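Local coordinates for putative major capsid protein (Cafeteriavirus-dependent mavirus, PDB 6G44) that probably forms the capsid shell of the virophage as a double jelly-roll major capsid protein, three copies of which associate here, at residues 112-117 / 486-491; 136-141 / 214-219; 329-334 / 446-451; 476-481 / 490-495. One frame throughout, in Å; residues are numbered along the deposited sequence. Where two conformers were deposited one is given.

Contact 1: 112-117 / 486-491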
loop_
_atom_site.group_PDB
_atom_site.type_symbol
_atom_site.label_atom_id
_atom_site.label_comp_id
_atom_site.label_asym_id
_atom_site.label_seq_id
_atom_site.Cartn_x
_atom_site.Cartn_y
_atom_site.Cartn_z
ATOM N N ILE C 112 -31.228 -16.720 -2.807
ATOM C CA ILE C 112 -31.824 -15.396 -2.897
ATOM C C ILE C 112 -32.963 -15.441 -3.915
ATOM O O ILE C 112 -32.805 -15.997 -4.993
ATOM C CB ILE C 112 -30.768 -14.319 -3.241
ATOM C CG1 ILE C 112 -29.736 -14.250 -2.105
ATOM C CG2 ILE C 112 -31.452 -12.958 -3.463
ATOM C CD1 ILE C 112 -28.606 -13.243 -2.315
ATOM N N ASN C 113 -34.113 -14.899 -3.516
ATOM C CA ASN C 113 -35.286 -14.763 -4.378
ATOM C C ASN C 113 -35.511 -13.288 -4.657
ATOM O O ASN C 113 -35.721 -12.494 -3.727
ATOM C CB ASN C 113 -36.490 -15.393 -3.674
ATOM C CG ASN C 113 -37.757 -15.372 -4.513
ATOM O OD1 ASN C 113 -38.018 -14.439 -5.256
ATOM N ND2 ASN C 113 -38.582 -16.402 -4.342
ATOM N N MET C 114 -35.421 -12.916 -5.917
ATOM C CA MET C 114 -35.837 -11.596 -6.387
ATOM C C MET C 114 -37.012 -11.768 -7.355
ATOM O O MET C 114 -36.856 -12.324 -8.438
ATOM C CB MET C 114 -34.666 -10.867 -7.043
ATOM C CG MET C 114 -33.567 -10.539 -6.048
ATOM S SD MET C 114 -32.295 -9.532 -6.868
ATOM C CE MET C 114 -31.219 -9.184 -5.460
ATOM N N ASN C 115 -38.161 -11.230 -6.959
ATOM C CA ASN C 115 -39.384 -11.268 -7.813
ATOM C C ASN C 115 -39.712 -12.648 -8.394
ATOM O O ASN C 115 -40.116 -12.784 -9.563
ATOM C CB ASN C 115 -39.319 -10.169 -8.877
ATOM C CG ASN C 115 -39.347 -8.778 -8.266
ATOM O OD1 ASN C 115 -39.682 -8.620 -7.084
ATOM N ND2 ASN C 115 -38.897 -7.780 -9.028
ATOM N N GLY C 116 -39.510 -13.668 -7.576
ATOM C CA GLY C 116 -39.773 -15.038 -7.974
ATOM C C GLY C 116 -38.628 -15.819 -8.595
ATOM O O GLY C 116 -38.757 -17.027 -8.762
ATOM N N LYS C 117 -37.541 -15.150 -8.999
ATOM C CA LYS C 117 -36.368 -15.826 -9.551
ATOM C C LYS C 117 -35.436 -16.181 -8.422
ATOM O O LYS C 117 -35.084 -15.301 -7.632
ATOM C CB LYS C 117 -35.644 -14.919 -10.540
ATOM C CG LYS C 117 -34.248 -15.393 -10.956
ATOM C CD LYS C 117 -34.314 -16.689 -11.737
ATOM C CE LYS C 117 -32.929 -17.031 -12.263
ATOM N NZ LYS C 117 -32.863 -18.368 -12.913
ATOM N N GLY C 486 -40.472 -6.554 -13.657
ATOM C CA GLY C 486 -40.093 -7.195 -12.409
ATOM C C GLY C 486 -39.321 -8.485 -12.580
ATOM O O GLY C 486 -38.603 -8.889 -11.668
ATOM N N THR C 487 -39.468 -9.150 -13.722
ATOM C CA THR C 487 -38.815 -10.404 -13.971
ATOM C C THR C 487 -37.300 -10.280 -13.852
ATOM O O THR C 487 -36.704 -9.335 -14.350
ATOM C CB THR C 487 -39.178 -10.961 -15.357
ATOM O OG1 THR C 487 -40.618 -11.066 -15.439
ATOM C CG2 THR C 487 -38.583 -12.326 -15.565
ATOM N N PHE C 488 -36.718 -11.284 -13.208
ATOM C CA PHE C 488 -35.262 -11.506 -13.266
ATOM C C PHE C 488 -34.969 -12.828 -13.973
ATOM O O PHE C 488 -35.696 -13.810 -13.825
ATOM C CB PHE C 488 -34.651 -11.557 -11.850
ATOM C CG PHE C 488 -34.499 -10.215 -11.176
ATOM C CD1 PHE C 488 -35.559 -9.608 -10.528
ATOM C CD2 PHE C 488 -33.254 -9.572 -11.166
ATOM C CE1 PHE C 488 -35.414 -8.382 -9.891
ATOM C CE2 PHE C 488 -33.109 -8.344 -10.528
ATOM C CZ PHE C 488 -34.185 -7.744 -9.897
ATOM N N MET C 489 -33.835 -12.856 -14.665
ATOM C CA MET C 489 -33.297 -14.044 -15.340
ATOM C C MET C 489 -31.796 -14.008 -15.143
ATOM O O MET C 489 -31.221 -12.951 -14.901
ATOM C CB MET C 489 -33.594 -14.054 -16.845
ATOM C CG MET C 489 -35.071 -14.168 -17.205
ATOM S SD MET C 489 -35.280 -14.143 -19.004
ATOM C CE MET C 489 -34.584 -15.709 -19.520
ATOM N N ASP C 490 -31.156 -15.160 -15.223
ATOM C CA ASP C 490 -29.701 -15.167 -15.369
ATOM C C ASP C 490 -29.296 -16.179 -16.421
ATOM O O ASP C 490 -30.024 -17.126 -16.686
ATOM C CB ASP C 490 -28.978 -15.331 -14.019
ATOM C CG ASP C 490 -29.093 -16.695 -13.420
ATOM O OD1 ASP C 490 -30.046 -17.435 -13.712
ATOM O OD2 ASP C 490 -28.165 -17.029 -12.645
ATOM N N ASP C 491 -28.176 -15.930 -17.083
ATOM C CA ASP C 491 -27.705 -16.824 -18.137
ATOM C C ASP C 491 -26.220 -16.626 -18.352
ATOM O O ASP C 491 -25.706 -15.508 -18.267
ATOM C CB ASP C 491 -28.389 -16.514 -19.489
ATOM C CG ASP C 491 -29.749 -17.134 -19.629
ATOM O OD1 ASP C 491 -29.873 -18.367 -19.545
ATOM O OD2 ASP C 491 -30.700 -16.356 -19.810
HETATM O O HOH W 1 -38.616 -13.132 -11.932
HETATM O O HOH W 2 -33.139 -17.367 -15.747
#

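Contact 2: 136-141 / 214-219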
loop_
_atom_site.group_PDB
_atom_site.type_symbol
_atom_site.label_atom_id
_atom_site.label_comp_id
_atom_site.label_asym_id
_atom_site.label_seq_id
_atom_site.Cartn_x
_atom_site.Cartn_y
_atom_site.Cartn_z
ATOM N N PRO C 136 -7.102 -6.940 -2.379
ATOM C CA PRO C 136 -7.163 -6.823 -0.913
ATOM C C PRO C 136 -7.888 -5.575 -0.360
ATOM O O PRO C 136 -8.451 -5.618 0.732
ATOM C CB PRO C 136 -5.691 -6.849 -0.490
ATOM C CG PRO C 136 -5.019 -7.584 -1.570
ATOM C CD PRO C 136 -5.709 -7.154 -2.823
ATOM N N LEU C 137 -7.918 -4.500 -1.144
ATOM C CA LEU C 137 -8.727 -3.325 -0.794
ATOM C C LEU C 137 -10.244 -3.602 -0.800
ATOM O O LEU C 137 -10.973 -3.163 0.109
ATOM C CB LEU C 137 -8.405 -2.163 -1.739
ATOM C CG LEU C 137 -6.915 -1.793 -1.849
ATOM C CD1 LEU C 137 -6.741 -0.643 -2.842
ATOM C CD2 LEU C 137 -6.316 -1.454 -0.484
ATOM N N GLU C 138 -10.733 -4.303 -1.816
ATOM C CA GLU C 138 -12.125 -4.739 -1.831
ATOM C C GLU C 138 -12.385 -5.727 -0.695
ATOM O O GLU C 138 -13.437 -5.679 -0.066
ATOM C CB GLU C 138 -12.545 -5.376 -3.177
ATOM C CG GLU C 138 -12.933 -4.382 -4.265
ATOM C CD GLU C 138 -14.261 -3.671 -4.024
ATOM O OE1 GLU C 138 -14.387 -2.551 -4.556
ATOM O OE2 GLU C 138 -15.203 -4.219 -3.370
ATOM N N LEU C 139 -11.448 -6.638 -0.432
ATOM C CA LEU C 139 -11.655 -7.613 0.632
ATOM C C LEU C 139 -11.855 -6.938 1.985
ATOM O O LEU C 139 -12.663 -7.404 2.800
ATOM C CB LEU C 139 -10.494 -8.626 0.665
ATOM C CG LEU C 139 -10.428 -9.612 -0.499
ATOM C CD1 LEU C 139 -9.225 -10.550 -0.330
ATOM C CD2 LEU C 139 -11.691 -10.419 -0.718
ATOM N N ALA C 140 -11.141 -5.844 2.258
ATOM C CA ALA C 140 -11.329 -5.124 3.514
ATOM C C ALA C 140 -12.672 -4.419 3.589
ATOM O O ALA C 140 -13.167 -4.187 4.671
ATOM C CB ALA C 140 -10.178 -4.127 3.764
ATOM N N LEU C 141 -13.244 -4.066 2.445
ATOM C CA LEU C 141 -14.606 -3.524 2.431
ATOM C C LEU C 141 -15.644 -4.633 2.612
ATOM O O LEU C 141 -16.768 -4.381 3.051
ATOM C CB LEU C 141 -14.889 -2.773 1.148
ATOM C CG LEU C 141 -14.045 -1.531 0.889
ATOM C CD1 LEU C 141 -14.412 -0.950 -0.472
ATOM C CD2 LEU C 141 -14.237 -0.503 1.972
ATOM N N LYS C 214 -18.157 -7.736 -5.479
ATOM C CA LYS C 214 -16.886 -7.319 -6.069
ATOM C C LYS C 214 -16.790 -5.799 -6.193
ATOM O O LYS C 214 -15.720 -5.294 -6.543
ATOM C CB LYS C 214 -16.686 -7.985 -7.435
ATOM C CG LYS C 214 -16.619 -9.515 -7.384
ATOM C CD LYS C 214 -16.873 -10.184 -8.733
ATOM C CE LYS C 214 -15.919 -9.758 -9.843
ATOM N NZ LYS C 214 -14.570 -10.366 -9.729
ATOM N N ASN C 215 -17.883 -5.070 -5.934
ATOM C CA ASN C 215 -17.975 -3.629 -6.113
ATOM C C ASN C 215 -18.636 -3.012 -4.869
ATOM O O ASN C 215 -19.667 -2.378 -5.002
ATOM C CB ASN C 215 -18.818 -3.317 -7.375
ATOM C CG ASN C 215 -18.225 -3.900 -8.657
ATOM O OD1 ASN C 215 -18.525 -5.031 -9.048
ATOM N ND2 ASN C 215 -17.401 -3.113 -9.329
ATOM N N ILE C 216 -18.074 -3.203 -3.682
ATOM C CA ILE C 216 -18.701 -2.744 -2.463
ATOM C C ILE C 216 -18.792 -1.220 -2.332
ATOM O O ILE C 216 -19.772 -0.712 -1.796
ATOM C CB ILE C 216 -18.032 -3.412 -1.255
ATOM C CG1 ILE C 216 -18.368 -4.923 -1.302
ATOM C CG2 ILE C 216 -18.481 -2.770 0.057
ATOM C CD1 ILE C 216 -17.408 -5.787 -0.548
ATOM N N LYS C 217 -17.825 -0.479 -2.878
ATOM C CA LYS C 217 -17.892 0.991 -2.743
ATOM C C LYS C 217 -19.061 1.576 -3.527
ATOM O O LYS C 217 -19.792 2.452 -3.006
ATOM C CB LYS C 217 -16.582 1.690 -3.158
ATOM C CG LYS C 217 -16.689 3.219 -3.083
ATOM C CD LYS C 217 -15.367 3.969 -3.162
ATOM C CE LYS C 217 -15.610 5.469 -3.347
ATOM N NZ LYS C 217 -16.371 6.094 -2.217
ATOM N N ASP C 218 -19.263 1.057 -4.744
ATOM C CA ASP C 218 -20.184 1.668 -5.688
ATOM C C ASP C 218 -20.950 0.624 -6.526
ATOM O O ASP C 218 -20.865 0.596 -7.761
ATOM C CB ASP C 218 -19.374 2.611 -6.585
ATOM C CG ASP C 218 -20.226 3.491 -7.467
ATOM O OD1 ASP C 218 -21.337 3.888 -7.086
ATOM O OD2 ASP C 218 -19.733 3.796 -8.580
ATOM N N PRO C 219 -21.716 -0.248 -5.843
ATOM C CA PRO C 219 -22.456 -1.282 -6.554
ATOM C C PRO C 219 -23.703 -0.730 -7.243
ATOM O O PRO C 219 -24.356 0.181 -6.709
ATOM C CB PRO C 219 -22.866 -2.264 -5.434
ATOM C CG PRO C 219 -22.953 -1.436 -4.224
ATOM C CD PRO C 219 -21.991 -0.284 -4.393
#

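Contact 3: 329-334 / 446-451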
loop_
_atom_site.group_PDB
_atom_site.type_symbol
_atom_site.label_atom_id
_atom_site.label_comp_id
_atom_site.label_asym_id
_atom_site.label_seq_id
_atom_site.Cartn_x
_atom_site.Cartn_y
_atom_site.Cartn_z
ATOM N N ASN C 329 -20.103 -28.304 -21.024
ATOM C CA ASN C 329 -20.842 -27.963 -22.261
ATOM C C ASN C 329 -20.399 -26.648 -22.929
ATOM O O ASN C 329 -20.874 -26.296 -24.016
ATOM C CB ASN C 329 -22.346 -27.894 -21.978
ATOM C CG ASN C 329 -22.913 -29.221 -21.514
ATOM O OD1 ASN C 329 -22.555 -30.273 -22.041
ATOM N ND2 ASN C 329 -23.821 -29.177 -20.549
ATOM N N ASN C 330 -19.494 -25.913 -22.271
ATOM C CA ASN C 330 -19.016 -24.619 -22.741
ATOM C C ASN C 330 -17.678 -24.376 -22.010
ATOM O O ASN C 330 -17.351 -25.126 -21.090
ATOM C CB ASN C 330 -20.061 -23.536 -22.451
ATOM C CG ASN C 330 -20.435 -23.475 -20.993
ATOM O OD1 ASN C 330 -19.639 -23.016 -20.166
ATOM N ND2 ASN C 330 -21.641 -23.951 -20.656
ATOM N N VAL C 331 -16.967 -23.335 -22.411
ATOM C CA VAL C 331 -15.592 -23.096 -21.940
ATOM C C VAL C 331 -15.597 -21.983 -20.874
ATOM O O VAL C 331 -15.898 -20.839 -21.201
ATOM C CB VAL C 331 -14.680 -22.723 -23.117
ATOM C CG1 VAL C 331 -13.242 -22.517 -22.635
ATOM C CG2 VAL C 331 -14.718 -23.804 -24.204
ATOM N N PRO C 332 -15.312 -22.333 -19.594
ATOM C CA PRO C 332 -15.240 -21.271 -18.574
ATOM C C PRO C 332 -14.115 -20.268 -18.769
ATOM O O PRO C 332 -13.120 -20.541 -19.426
ATOM C CB PRO C 332 -15.013 -22.034 -17.271
ATOM C CG PRO C 332 -15.546 -23.412 -17.536
ATOM C CD PRO C 332 -15.212 -23.663 -18.972
ATOM N N SER C 333 -14.291 -19.132 -18.130
ATOM C CA SER C 333 -13.305 -18.063 -18.105
ATOM C C SER C 333 -12.072 -18.412 -17.296
ATOM O O SER C 333 -10.942 -18.027 -17.683
ATOM C CB SER C 333 -13.946 -16.814 -17.504
ATOM O OG SER C 333 -13.003 -15.762 -17.353
ATOM N N MET C 334 -12.265 -19.113 -16.187
ATOM C CA MET C 334 -11.139 -19.422 -15.315
ATOM C C MET C 334 -11.404 -20.706 -14.553
ATOM O O MET C 334 -12.552 -21.081 -14.320
ATOM C CB MET C 334 -10.860 -18.262 -14.336
ATOM C CG MET C 334 -9.514 -18.365 -13.595
ATOM S SD MET C 334 -9.141 -16.967 -12.485
ATOM C CE MET C 334 -8.852 -15.649 -13.637
ATOM N N LYS C 446 -18.692 -24.414 -26.810
ATOM C CA LYS C 446 -18.063 -25.600 -27.348
ATOM C C LYS C 446 -17.895 -26.554 -26.179
ATOM O O LYS C 446 -17.370 -26.153 -25.124
ATOM C CB LYS C 446 -16.697 -25.262 -27.928
ATOM C CG LYS C 446 -15.944 -26.483 -28.430
ATOM C CD LYS C 446 -14.543 -26.184 -28.926
ATOM C CE LYS C 446 -13.762 -27.474 -29.071
ATOM N NZ LYS C 446 -14.405 -28.415 -30.051
ATOM N N SER C 447 -18.318 -27.808 -26.353
ATOM C CA SER C 447 -18.167 -28.818 -25.317
ATOM C C SER C 447 -16.699 -29.250 -25.235
ATOM O O SER C 447 -16.035 -29.424 -26.268
ATOM C CB SER C 447 -19.063 -30.037 -25.598
ATOM O OG SER C 447 -20.434 -29.666 -25.613
ATOM N N ILE C 448 -16.197 -29.396 -24.019
ATOM C CA ILE C 448 -14.834 -29.866 -23.775
ATOM C C ILE C 448 -14.816 -30.903 -22.670
ATOM O O ILE C 448 -15.731 -30.983 -21.844
ATOM C CB ILE C 448 -13.856 -28.711 -23.415
ATOM C CG1 ILE C 448 -14.321 -27.948 -22.156
ATOM C CG2 ILE C 448 -13.686 -27.802 -24.620
ATOM C CD1 ILE C 448 -13.285 -26.961 -21.632
ATOM N N ASN C 449 -13.758 -31.706 -22.665
ATOM C CA ASN C 449 -13.482 -32.615 -21.557
ATOM C C ASN C 449 -12.123 -32.267 -20.974
ATOM O O ASN C 449 -11.184 -32.061 -21.722
ATOM C CB ASN C 449 -13.491 -34.066 -22.026
ATOM C CG ASN C 449 -14.830 -34.477 -22.620
ATOM O OD1 ASN C 449 -15.872 -34.320 -21.995
ATOM N ND2 ASN C 449 -14.799 -35.000 -23.833
ATOM N N MET C 450 -12.053 -32.135 -19.650
ATOM C CA MET C 450 -10.810 -31.799 -18.951
ATOM C C MET C 450 -10.487 -32.842 -17.882
ATOM O O MET C 450 -11.362 -33.327 -17.189
ATOM C CB MET C 450 -10.936 -30.410 -18.308
ATOM C CG MET C 450 -9.679 -29.950 -17.562
ATOM S SD MET C 450 -9.850 -28.363 -16.687
ATOM C CE MET C 450 -9.548 -27.287 -18.045
ATOM N N GLN C 451 -9.190 -33.103 -17.703
ATOM C CA GLN C 451 -8.699 -33.887 -16.603
ATOM C C GLN C 451 -7.512 -33.122 -16.007
ATOM O O GLN C 451 -6.714 -32.543 -16.742
ATOM C CB GLN C 451 -8.251 -35.262 -17.117
ATOM C CG GLN C 451 -7.872 -36.270 -16.050
ATOM C CD GLN C 451 -7.868 -37.696 -16.597
ATOM O OE1 GLN C 451 -7.260 -37.963 -17.629
ATOM N NE2 GLN C 451 -8.556 -38.600 -15.916
HETATM O O HOH W 3 -21.960 -27.282 -26.391
#

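Contact 4: 476-481 / 490-495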
loop_
_atom_site.group_PDB
_atom_site.type_symbol
_atom_site.label_atom_id
_atom_site.label_comp_id
_atom_site.label_asym_id
_atom_site.label_seq_id
_atom_site.Cartn_x
_atom_site.Cartn_y
_atom_site.Cartn_z
ATOM N N ARG C 476 -17.338 -19.072 -14.232
ATOM C CA ARG C 476 -17.943 -18.750 -15.519
ATOM C C ARG C 476 -18.524 -17.339 -15.539
ATOM O O ARG C 476 -19.128 -16.888 -14.559
ATOM C CB ARG C 476 -19.070 -19.720 -15.854
ATOM C CG ARG C 476 -18.606 -21.094 -16.283
ATOM C CD ARG C 476 -19.827 -21.900 -16.678
ATOM N NE ARG C 476 -19.460 -23.088 -17.434
ATOM C CZ ARG C 476 -19.237 -24.288 -16.906
ATOM N NH1 ARG C 476 -18.923 -25.295 -17.715
ATOM N NH2 ARG C 476 -19.324 -24.501 -15.600
ATOM N N ASP C 477 -18.384 -16.688 -16.685
ATOM C CA ASP C 477 -19.010 -15.384 -16.908
ATOM C C ASP C 477 -20.527 -15.626 -17.025
ATOM O O ASP C 477 -20.984 -16.507 -17.755
ATOM C CB ASP C 477 -18.456 -14.733 -18.164
ATOM C CG ASP C 477 -16.941 -14.436 -18.073
ATOM O OD1 ASP C 477 -16.382 -14.378 -16.964
ATOM O OD2 ASP C 477 -16.331 -14.223 -19.112
ATOM N N ASN C 478 -21.286 -14.844 -16.273
ATOM C CA ASN C 478 -22.704 -15.092 -16.065
ATOM C C ASN C 478 -23.341 -13.763 -15.724
ATOM O O ASN C 478 -22.831 -13.009 -14.890
ATOM C CB ASN C 478 -22.864 -16.088 -14.949
ATOM C CG ASN C 478 -24.291 -16.493 -14.720
ATOM O OD1 ASN C 478 -24.926 -17.025 -15.617
ATOM N ND2 ASN C 478 -24.783 -16.291 -13.510
ATOM N N LEU C 479 -24.463 -13.464 -16.378
ATOM C CA LEU C 479 -25.137 -12.185 -16.177
ATOM C C LEU C 479 -26.534 -12.388 -15.653
ATOM O O LEU C 479 -27.196 -13.359 -16.018
ATOM C CB LEU C 479 -25.242 -11.416 -17.463
ATOM C CG LEU C 479 -23.961 -11.002 -18.167
ATOM C CD1 LEU C 479 -24.269 -10.103 -19.365
ATOM C CD2 LEU C 479 -22.915 -10.386 -17.270
ATOM N N THR C 480 -26.956 -11.468 -14.790
ATOM C CA THR C 480 -28.333 -11.392 -14.311
ATOM C C THR C 480 -28.996 -10.192 -14.995
ATOM O O THR C 480 -28.422 -9.097 -15.120
ATOM C CB THR C 480 -28.340 -11.284 -12.782
ATOM O OG1 THR C 480 -27.826 -12.514 -12.251
ATOM C CG2 THR C 480 -29.768 -11.059 -12.240
ATOM N N TYR C 481 -30.240 -10.409 -15.446
ATOM C CA TYR C 481 -31.014 -9.403 -16.178
ATOM C C TYR C 481 -32.256 -9.044 -15.377
ATOM O O TYR C 481 -33.010 -9.928 -14.941
ATOM C CB TYR C 481 -31.437 -9.930 -17.546
ATOM C CG TYR C 481 -30.287 -10.362 -18.407
ATOM C CD1 TYR C 481 -29.786 -11.653 -18.319
ATOM C CD2 TYR C 481 -29.673 -9.472 -19.279
ATOM C CE1 TYR C 481 -28.714 -12.053 -19.101
ATOM C CE2 TYR C 481 -28.602 -9.866 -20.046
ATOM C CZ TYR C 481 -28.131 -11.158 -19.953
ATOM O OH TYR C 481 -27.065 -11.515 -20.755
ATOM N N ASP C 490 -31.156 -15.160 -15.223
ATOM C CA ASP C 490 -29.701 -15.167 -15.369
ATOM C C ASP C 490 -29.296 -16.179 -16.421
ATOM O O ASP C 490 -30.024 -17.126 -16.686
ATOM C CB ASP C 490 -28.978 -15.331 -14.019
ATOM C CG ASP C 490 -29.093 -16.695 -13.420
ATOM O OD1 ASP C 490 -30.046 -17.435 -13.712
ATOM O OD2 ASP C 490 -28.165 -17.029 -12.645
ATOM N N ASP C 491 -28.176 -15.930 -17.083
ATOM C CA ASP C 491 -27.705 -16.824 -18.137
ATOM C C ASP C 491 -26.220 -16.626 -18.352
ATOM O O ASP C 491 -25.706 -15.508 -18.267
ATOM C CB ASP C 491 -28.389 -16.514 -19.489
ATOM C CG ASP C 491 -29.749 -17.134 -19.629
ATOM O OD1 ASP C 491 -29.873 -18.367 -19.545
ATOM O OD2 ASP C 491 -30.700 -16.356 -19.810
ATOM N N LEU C 492 -25.571 -17.715 -18.724
ATOM C CA LEU C 492 -24.190 -17.671 -19.166
ATOM C C LEU C 492 -24.071 -16.847 -20.440
ATOM O O LEU C 492 -25.011 -16.787 -21.240
ATOM C CB LEU C 492 -23.685 -19.089 -19.429
ATOM C CG LEU C 492 -23.668 -20.060 -18.262
ATOM C CD1 LEU C 492 -23.158 -21.418 -18.736
ATOM C CD2 LEU C 492 -22.836 -19.540 -17.081
ATOM N N THR C 493 -22.930 -16.195 -20.621
ATOM C CA THR C 493 -22.644 -15.406 -21.800
ATOM C C THR C 493 -21.902 -16.329 -22.755
ATOM O O THR C 493 -20.685 -16.517 -22.613
ATOM C CB THR C 493 -21.781 -14.169 -21.440
ATOM O OG1 THR C 493 -20.597 -14.579 -20.732
ATOM C CG2 THR C 493 -22.553 -13.221 -20.562
ATOM N N LEU C 494 -22.632 -16.960 -23.665
ATOM C CA LEU C 494 -22.072 -17.952 -24.593
ATOM C C LEU C 494 -22.222 -17.534 -26.052
ATOM O O LEU C 494 -23.260 -16.977 -26.449
ATOM C CB LEU C 494 -22.738 -19.308 -24.377
ATOM C CG LEU C 494 -22.598 -19.918 -22.989
ATOM C CD1 LEU C 494 -23.386 -21.216 -22.907
ATOM C CD2 LEU C 494 -21.138 -20.137 -22.628
ATOM N N TYR C 495 -21.192 -17.824 -26.842
ATOM C CA TYR C 495 -21.097 -17.447 -28.240
ATOM C C TYR C 495 -20.415 -18.572 -29.007
ATOM O O TYR C 495 -19.732 -19.406 -28.420
ATOM C CB TYR C 495 -20.303 -16.132 -28.409
ATOM C CG TYR C 495 -20.831 -15.060 -27.506
ATOM C CD1 TYR C 495 -21.883 -14.238 -27.891
ATOM C CD2 TYR C 495 -20.344 -14.953 -26.210
ATOM C CE1 TYR C 495 -22.398 -13.296 -26.985
ATOM C CE2 TYR C 495 -20.856 -14.049 -25.316
ATOM C CZ TYR C 495 -21.872 -13.229 -25.692
ATOM O OH TYR C 495 -22.331 -12.325 -24.748
HETATM O O HOH W 4 -26.112 -13.887 -20.682
#

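Contact 1: 112-117 / 486-491
Met114 lies over one face of the Phe488 ring. Its CB sits 4.0 Å from the ring centroid in a CH-pi contact displaced toward the rim on the CD1 and CE1 side. CG is anti to the carbonyl carbon (chi1 -66°) and the chain beyond it is extended, so SD passes over the same face, 4.2 Å from the Phe488 centroid, as a Met-aromatic contact. The ring edge meets Asn115, whose ND2 lies in the ring plane 3.6 Å from Phe488 CE1. Three hydrogen bonds grip that amide: ND2 gives Gly486 O a bond of 2.9 Å along a carbonyl lone pair, ND2 also reaches Asn224 O, and OD1 accepts from Thr227 N, which together fix the rotation of the group. Asn115 and Gly116 are the two central residues of a type I' turn closing the hairpin of strands 110-114 and 117-121, and Asn113 OD1 accepts from Gly116 N in an Asx motif, in the plane of its carbonyl. The contact spans two sheets, that of strand 110-114 and that of strand 488-492, consistent with the join between the two jelly rolls. Lys117 starts with CG anti to its backbone N (168°) and bends at chi2 (65°). Its CB rests 3.7 Å from Phe488 CB, and its CB, CG and CD run past Phe488 O before NZ forms a 3.1 Å salt bridge to Asp490 OD1, coming from above the carboxylate plane. One water links Lys117 NZ to Asp490 N, while another bridges Asn115 O and Phe488 N.

Contact 2: 136-141 / 214-219
Segment 136-141 is a stretch of helix, whereas 214-219 runs past it without regular structure. The backbones come closest at two places about one helical turn apart, Glu138 CA to Lys214 CA at 6.9 Å and Leu141 CA to Ile216 CA at 6.4 Å. From this side of the helix Glu138 reaches out with CG anti to its carbonyl carbon and a bend at chi2 (-71°), which carries the carboxylate to the loop backbone. OE2 takes the N-H of Ile216 on its syn lone pair, at 3.1 Å and nearly straight (166°). The same oxygen is 3.4 Å from Lys214 O; both are acceptors, so no bond forms there. The CB of Ile216 points toward the helix, next to the bond from its own N-H. Its CG2 packs 3.8 Å from Leu141 CB, and its CD1 lies 3.8 Å from Leu141 C, so the branched side chain covers the backbone as well as the base of the leucine. Lys214 NZ binds a glycerol, probably from crystallisation. Asp218 OD2 accepts a weak hydrogen bond from Ala20 N of the third subunit, and Lys217 packs on Ser384 of the second. The contact is surface packing within the first half of the double jelly-roll: helix 136-142, in the long connection between strands 117-121 and 183-186, is tied to the loop joining strands 195-205 and 222-235.

Contact 3: 329-334 / 446-451
Val331 can be traced outward from CB, which divides into two methyls. CG1 is anti to the backbone N (chi1 -178°), and CG2 is anti to the carbonyl carbon; CG2 makes the contact. It meets Lys446 O at 3.7 Å and, beside it, Ile448 CG2 at 4.1 Å, the two side chains crossing at about a right angle. Ile448 holds CG1 in the crowded position between its backbone N and carbonyl carbon (59°), which brings CG1 within 4.3 Å of Asn330 O, a buried carbonyl oxygen with no polar partner in the model. Residues 329-333 carry the chain from strand 319-328, in the sheet of strand 448-457, across to strand 334-341 in the facing sheet, consistent with a position at one end of the second jelly roll. Where the chain enters the facing sheet, Ser333 and Met334 both oppose Ile475 in a classic beta bulge. No direct hydrogen bond joins the two segments. Asn330 CA instead makes a CA-H...O contact of 3.3 Å with Lys446 O, while the Asn330 side chain turns elsewhere and its OD1 accepts from Arg476 NE. At the outer end, a water is hydrogen-bonded to both Asn329 O (2.8 Å) and Ser447 OG.

Contact 4: 476-481 / 490-495
Leu479 and Asp491 form the hydrogen-bonded pair of this antiparallel hairpin. Leu479 N gives Asp491 O an almost straight bond (3.0 Å, 177°), and Asp491 N returns one to Leu479 O (3.0 Å), nearly along the C=O axis. Asp491 O has a second donor, a water that also meets Tyr481 OH at 2.6 Å. Pairing fades toward Thr493, whose N makes only a weak 3.5 Å bond to Asp477 O. Asn478, in a non-hydrogen-bonded pair with Leu492, has CG anti to its backbone N (-176°), which lays OD1 3.1 Å from Asp491 C. OD1 is near Leu492 N too, but the angle is too poor for a hydrogen bond; ND2 is satisfied by Thr290 O. Thr480 OG1 bonds Thr290 OG1, and Asp477 OD2 accepts from Asn443 ND2. Arg476 NH2 forms a salt bridge with Glu296 OE2 and NE bonds Asn330 OD1, while CD lies 3.8 Å from Leu492 CD2. On the Leu479 side, Thr493 CG2 packs crosswise on Leu479 CG at 3.6 Å. Strand 464-482 lies between 488-492 and 286-305; Phe119 of strand 117-121 covers Thr480 and Asp490, while Leu11 of the second subunit and Ile31 of the third pack on Leu479.

In the fold
Contacts 1 and 4 share Asp490 and Asp491 on strand 488-492, with centres 14 Å apart. That strand pairs with 464-482 in contact 4 and meets the hairpin turn of the other sheet in contact 1; Met489 O, 2.8 Å from Tyr481 N, continues the pairing between them. Contact 3, its centre 15 Å from that of contact 4, touches it through the Asn330-Arg476 bond, 2.7 Å from OD1 to NE, and Leu494 CD2 packs on Asn330 CB. Contact 2 stands apart: its nearest atoms are about 8 Å from contact 4, 9 Å from contact 3 and 11 Å from contact 1. Contacts 1 and 4 both reach the second subunit, and contacts 2 and 4 the third.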